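Protein Ta0487 (PDB 3KBQ) is of unknown function but belongs to the CinA family, and this piece is its probable molybdopterin-binding domain. Local coordinates at residues 29-34 with 159-164; 58-63 with 143-148. All coordinates share one frame; numbering follows the deposited sequence.

Overall arrangement
The two contacts lie on a single alpha/beta domain built round a mixed sheet, their centres about 16 Å apart and each about 13 Å from the centre of the chain. Along the chain the order is 29-34, 58-63, 143-148, 159-164, so contact 2 is nested within the loop that contact 1 closes. Contact 1 joins helix 23-34 to helix 154-163; contact 2 sets helix 49-62 against strand 145-150, which leads directly into helix 154-163. The strand connects them: Val-147 packs on Leu-60 within contact 2, whereas the next residue, Ile-148, puts CD1 3.7 Å from CE of Met-164 in segment 159-164. Early and late elements of the probable molybdopterin-binding domain are thereby packed on both sides of one sheet.

Contact 1. Residues 29-34 with 159-164; sequences GNFLTY and ALLKAM
Phe-31 and Leu-161 carry this helix-to-helix contact, and both are buried. The aromatic ring leaves helix 23-34 and the leucine leaves helix 154-163, each pointing at the other segment, and the two side chains slide past one another in opposite directions instead of meeting head on. Their CA atoms, 8.6 Å apart, are the nearest pair across the segments.

The evidence for a CH-pi contact is geometric. Leu-161 CG stands 3.9 Å from the centroid of the Phe-31 ring and 15° off the ring normal, over one face and offset toward its CD2-CE2 side. The methyl CD2 of Leu-161 lies over the same face, at 3.7 Å from Phe-31 CD2, while Leu-161 CD1 overhangs the rim, 4.0 Å from Phe-31 CE2. Both first torsions serve this overlap: with CG anti to the backbone N in Phe-31 (chi1 179°) and in Leu-161 (chi1 -170°), each side chain extends into the space between the helices. Beyond the methyls, Phe-31 CZ reaches the backbone, 3.7 Å from Leu-161 O.

Lys-162 adds a smaller contact at the exposed border. Its CG approaches Phe-31 CE1 obliquely at 4.2 Å, after which the chain turns off and NZ makes a weak hydrogen bond to Glu-158 O.

The surroundings extend the apolar patch. Leu-161 also touches Phe-27 and Ile-28 of helix 23-34 and Leu-150 of strand 145-150, so the pair sits where two helices meet the sheet, and the ring of His-35 meets that of Phe-31 with the planes inclined. Chemically, the atoms joined across the helices are almost all carbon, which implies that dispersion and the burial of apolar surface hold this packing, not directed polar bonds.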
loop_
_atom_site.group_PDB
_atom_site.type_symbol
_atom_site.label_atom_id
_atom_site.label_comp_id
_atom_site.label_asym_id
_atom_site.label_seq_id
_atom_site.Cartn_x
_atom_site.Cartn_y
_atom_site.Cartn_z
ATOM N N GLY B 29 -0.461 -11.098 -2.714
ATOM C CA GLY B 29 0.241 -10.810 -3.960
ATOM C C GLY B 29 0.759 -12.078 -4.622
ATOM O O GLY B 29 0.617 -12.253 -5.838
ATOM N N ASN B 30 1.343 -12.961 -3.808
ATOM C CA ASN B 30 1.886 -14.204 -4.325
ATOM C C ASN B 30 0.764 -15.149 -4.793
ATOM O O ASN B 30 0.880 -15.760 -5.863
ATOM C CB ASN B 30 2.779 -14.897 -3.273
ATOM C CG ASN B 30 3.393 -16.195 -3.807
ATOM O OD1 ASN B 30 4.180 -16.189 -4.750
ATOM N ND2 ASN B 30 3.007 -17.296 -3.225
ATOM N N PHE B 31 -0.321 -15.238 -4.012
ATOM C CA PHE B 31 -1.478 -16.082 -4.348
ATOM C C PHE B 31 -2.060 -15.647 -5.688
ATOM O O PHE B 31 -2.292 -16.484 -6.545
ATOM C CB PHE B 31 -2.531 -16.022 -3.236
ATOM C CG PHE B 31 -3.786 -16.858 -3.506
ATOM C CD1 PHE B 31 -3.871 -18.172 -3.064
ATOM C CD2 PHE B 31 -4.893 -16.300 -4.148
ATOM C CE1 PHE B 31 -5.040 -18.949 -3.307
ATOM C CE2 PHE B 31 -6.065 -17.076 -4.388
ATOM C CZ PHE B 31 -6.114 -18.397 -3.962
ATOM N N LEU B 32 -2.245 -14.334 -5.867
ATOM C CA LEU B 32 -2.855 -13.811 -7.106
ATOM C C LEU B 32 -1.921 -14.003 -8.309
ATOM O O LEU B 32 -2.376 -14.433 -9.379
ATOM C CB LEU B 32 -3.209 -12.331 -6.966
ATOM C CG LEU B 32 -4.251 -12.062 -5.865
ATOM C CD1 LEU B 32 -4.377 -10.584 -5.613
ATOM C CD2 LEU B 32 -5.558 -12.697 -6.331
ATOM N N THR B 33 -0.646 -13.671 -8.119
ATOM C CA THR B 33 0.406 -13.933 -9.124
ATOM C C THR B 33 0.432 -15.392 -9.554
ATOM O O THR B 33 0.510 -15.711 -10.774
ATOM C CB THR B 33 1.819 -13.517 -8.616
ATOM O OG1 THR B 33 1.802 -12.140 -8.291
ATOM C CG2 THR B 33 2.942 -13.726 -9.722
ATOM N N TYR B 34 0.387 -16.272 -8.565
ATOM C CA TYR B 34 0.381 -17.694 -8.795
ATOM C C TYR B 34 -0.799 -18.083 -9.684
ATOM O O TYR B 34 -0.649 -18.976 -10.523
ATOM C CB TYR B 34 0.279 -18.475 -7.481
ATOM C CG TYR B 34 0.421 -19.992 -7.617
ATOM C CD1 TYR B 34 1.685 -20.609 -7.700
ATOM C CD2 TYR B 34 -0.714 -20.811 -7.651
ATOM C CE1 TYR B 34 1.806 -22.022 -7.816
ATOM C CE2 TYR B 34 -0.606 -22.225 -7.812
ATOM C CZ TYR B 34 0.644 -22.809 -7.867
ATOM O OH TYR B 34 0.716 -24.181 -7.962
ATOM N N ALA B 159 -6.667 -19.081 5.182
ATOM C CA ALA B 159 -7.668 -20.132 5.111
ATOM C C ALA B 159 -8.815 -19.737 4.180
ATOM O O ALA B 159 -9.195 -20.500 3.312
ATOM C CB ALA B 159 -8.193 -20.485 6.489
ATOM N N LEU B 160 -9.355 -18.547 4.351
ATOM C CA LEU B 160 -10.499 -18.105 3.536
ATOM C C LEU B 160 -10.122 -17.856 2.055
ATOM O O LEU B 160 -10.880 -18.180 1.126
ATOM C CB LEU B 160 -11.089 -16.838 4.148
ATOM C CG LEU B 160 -12.019 -16.959 5.376
ATOM C CD1 LEU B 160 -11.981 -15.679 6.129
ATOM C CD2 LEU B 160 -13.425 -17.159 4.969
ATOM N N LEU B 161 -8.938 -17.293 1.837
ATOM C CA LEU B 161 -8.482 -17.046 0.479
ATOM C C LEU B 161 -8.363 -18.363 -0.283
ATOM O O LEU B 161 -8.843 -18.485 -1.434
ATOM C CB LEU B 161 -7.174 -16.220 0.469
ATOM C CG LEU B 161 -6.730 -15.712 -0.894
ATOM C CD1 LEU B 161 -7.863 -14.948 -1.556
ATOM C CD2 LEU B 161 -5.444 -14.811 -0.756
ATOM N N LYS B 162 -7.772 -19.360 0.379
ATOM C CA LYS B 162 -7.709 -20.719 -0.172
ATOM C C LYS B 162 -9.070 -21.380 -0.442
ATOM O O LYS B 162 -9.247 -21.995 -1.480
ATOM C CB LYS B 162 -6.736 -21.602 0.630
ATOM C CG LYS B 162 -5.292 -21.318 0.160
ATOM C CD LYS B 162 -4.170 -21.992 0.946
ATOM C CE LYS B 162 -3.710 -21.122 2.103
ATOM N NZ LYS B 162 -4.545 -21.409 3.299
ATOM N N ALA B 163 -10.030 -21.205 0.451
ATOM C CA ALA B 163 -11.411 -21.653 0.243
ATOM C C ALA B 163 -12.146 -20.957 -0.934
ATOM O O ALA B 163 -13.132 -21.491 -1.455
ATOM C CB ALA B 163 -12.206 -21.492 1.524
ATOM N N MET B 164 -11.678 -19.763 -1.310
ATOM C CA MET B 164 -12.246 -18.952 -2.403
ATOM C C MET B 164 -11.563 -19.198 -3.753
ATOM O O MET B 164 -11.874 -18.513 -4.727
ATOM C CB MET B 164 -12.097 -17.449 -2.086
ATOM C CG MET B 164 -13.062 -16.902 -1.032
ATOM S SD MET B 164 -14.754 -17.480 -1.398
ATOM C CE MET B 164 -14.997 -16.661 -2.970
#

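Contact 2. Residues 58-63 with 143-148; sequences VALEVS and GGKKVI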
loop_
_atom_site.group_PDB
_atom_site.type_symbol
_atom_site.label_atom_id
_atom_site.label_comp_id
_atom_site.label_asym_id
_atom_site.label_seq_id
_atom_site.Cartn_x
_atom_site.Cartn_y
_atom_site.Cartn_z
ATOM N N VAL B 58 -10.558 3.427 -5.916
ATOM C CA VAL B 58 -9.375 3.371 -6.770
ATOM C C VAL B 58 -9.012 1.938 -7.221
ATOM O O VAL B 58 -8.779 1.731 -8.423
ATOM C CB VAL B 58 -8.187 4.093 -6.156
ATOM C CG1 VAL B 58 -7.063 4.146 -7.141
ATOM C CG2 VAL B 58 -8.633 5.556 -5.877
ATOM N N ALA B 59 -8.991 0.985 -6.285
ATOM C CA ALA B 59 -8.678 -0.376 -6.652
ATOM C C ALA B 59 -9.608 -0.854 -7.767
ATOM O O ALA B 59 -9.156 -1.484 -8.759
ATOM C CB ALA B 59 -8.712 -1.333 -5.381
ATOM N N LEU B 60 -10.884 -0.500 -7.654
ATOM C CA LEU B 60 -11.891 -0.983 -8.609
ATOM C C LEU B 60 -11.736 -0.288 -9.959
ATOM O O LEU B 60 -12.007 -0.887 -11.026
ATOM C CB LEU B 60 -13.297 -0.776 -8.048
ATOM C CG LEU B 60 -13.809 -1.773 -7.006
ATOM C CD1 LEU B 60 -15.120 -1.223 -6.291
ATOM C CD2 LEU B 60 -14.117 -3.169 -7.644
ATOM N N GLU B 61 -11.245 0.950 -9.931
ATOM C CA GLU B 61 -10.996 1.688 -11.167
ATOM C C GLU B 61 -9.882 0.990 -11.992
ATOM O O GLU B 61 -9.906 1.012 -13.192
ATOM C CB GLU B 61 -10.557 3.092 -10.785
ATOM C CG GLU B 61 -10.086 3.952 -11.891
ATOM C CD GLU B 61 -9.699 5.368 -11.365
ATOM O OE1 GLU B 61 -10.007 5.733 -10.189
ATOM O OE2 GLU B 61 -9.059 6.109 -12.146
ATOM N N VAL B 62 -8.902 0.376 -11.354
ATOM C CA VAL B 62 -7.744 -0.156 -12.109
ATOM C C VAL B 62 -7.679 -1.698 -12.200
ATOM O O VAL B 62 -6.785 -2.268 -12.862
ATOM C CB VAL B 62 -6.421 0.396 -11.493
ATOM C CG1 VAL B 62 -6.442 1.917 -11.496
ATOM C CG2 VAL B 62 -6.168 -0.168 -9.997
ATOM N N SER B 63 -8.606 -2.391 -11.543
ATOM C CA SER B 63 -8.558 -3.844 -11.531
ATOM C C SER B 63 -9.961 -4.464 -11.511
ATOM O O SER B 63 -10.914 -3.829 -11.061
ATOM C CB SER B 63 -7.692 -4.363 -10.366
ATOM O OG SER B 63 -8.271 -3.980 -9.156
ATOM N N GLY B 143 -20.734 -4.633 -10.447
ATOM C CA GLY B 143 -20.977 -5.028 -11.868
ATOM C C GLY B 143 -20.295 -6.380 -12.119
ATOM O O GLY B 143 -20.532 -7.354 -11.392
ATOM N N GLY B 144 -19.376 -6.419 -13.066
ATOM C CA GLY B 144 -18.642 -7.643 -13.387
ATOM C C GLY B 144 -17.345 -7.790 -12.616
ATOM O O GLY B 144 -16.551 -8.700 -12.893
ATOM N N LYS B 145 -17.109 -6.909 -11.647
ATOM C CA LYS B 145 -15.857 -6.979 -10.881
ATOM C C LYS B 145 -16.079 -7.787 -9.618
ATOM O O LYS B 145 -17.202 -7.892 -9.158
ATOM C CB LYS B 145 -15.319 -5.578 -10.547
ATOM C CG LYS B 145 -14.864 -4.843 -11.810
ATOM C CD LYS B 145 -14.513 -3.347 -11.506
ATOM C CE LYS B 145 -14.183 -2.610 -12.831
ATOM N NZ LYS B 145 -12.711 -2.602 -13.184
ATOM N N LYS B 146 -15.019 -8.352 -9.048
ATOM C CA LYS B 146 -15.198 -9.074 -7.776
ATOM C C LYS B 146 -14.344 -8.515 -6.657
ATOM O O LYS B 146 -13.248 -8.026 -6.894
ATOM C CB LYS B 146 -14.917 -10.543 -7.997
ATOM C CG LYS B 146 -16.063 -11.191 -8.797
ATOM C CD LYS B 146 -16.314 -12.661 -8.362
ATOM C CE LYS B 146 -15.350 -13.616 -9.090
ATOM N NZ LYS B 146 -15.648 -15.045 -8.733
ATOM N N VAL B 147 -14.856 -8.584 -5.435
ATOM C CA VAL B 147 -14.181 -7.987 -4.301
ATOM C C VAL B 147 -14.230 -9.046 -3.205
ATOM O O VAL B 147 -15.301 -9.571 -2.885
ATOM C CB VAL B 147 -14.858 -6.714 -3.818
ATOM C CG1 VAL B 147 -14.092 -6.135 -2.630
ATOM C CG2 VAL B 147 -14.896 -5.644 -4.921
ATOM N N ILE B 148 -13.073 -9.419 -2.702
ATOM C CA ILE B 148 -12.962 -10.402 -1.604
ATOM C C ILE B 148 -12.452 -9.648 -0.370
ATOM O O ILE B 148 -11.370 -9.036 -0.413
ATOM C CB ILE B 148 -11.938 -11.504 -1.960
ATOM C CG1 ILE B 148 -12.360 -12.265 -3.230
ATOM C CG2 ILE B 148 -11.734 -12.476 -0.800
ATOM C CD1 ILE B 148 -13.207 -13.453 -2.925
#
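Leu-60 and Lys-145 meet where helix 49-62, the helix of a beta-alpha-beta crossover from strand 38-45 to strand 65-69, lies against strand 145-150 of the central sheet.

The polar part belongs to Lys-145 NZ. It donates to Leu-60 O at 2.8 Å, almost straight along the carbonyl direction (C=O...N 171°), and to Ser-63 O at 3.0 Å, there from well above the carbonyl plane. A salt bridge to Asp-64 OD1 adds a third partner. The ammonium thus gathers oxygens at the C-terminal end of the helix, where a positive charge is likely to be favoured by the helix dipole. A bend at the last torsion (chi4 -93°) turns NZ toward these oxygens from an otherwise extended chain. A methionine in its place would probably leave the Asp-64 carboxylate without its charged mate and the carbonyls of Leu-60 and Ser-63 without this donor.

The apolar part centres on one methyl: Leu-60 CD2 packs 3.9 Å from Lys-145 CD and 3.8 Å from Val-147 CG2, so the lysine's aliphatic stem and the valine share it. The leucine and valine side chains cross at about a right angle.

Within the helix end itself, Ser-63 OG donates to Ala-59 O at 2.7 Å, and Val-62 N reaches that oxygen from the opposite face of its carbonyl plane.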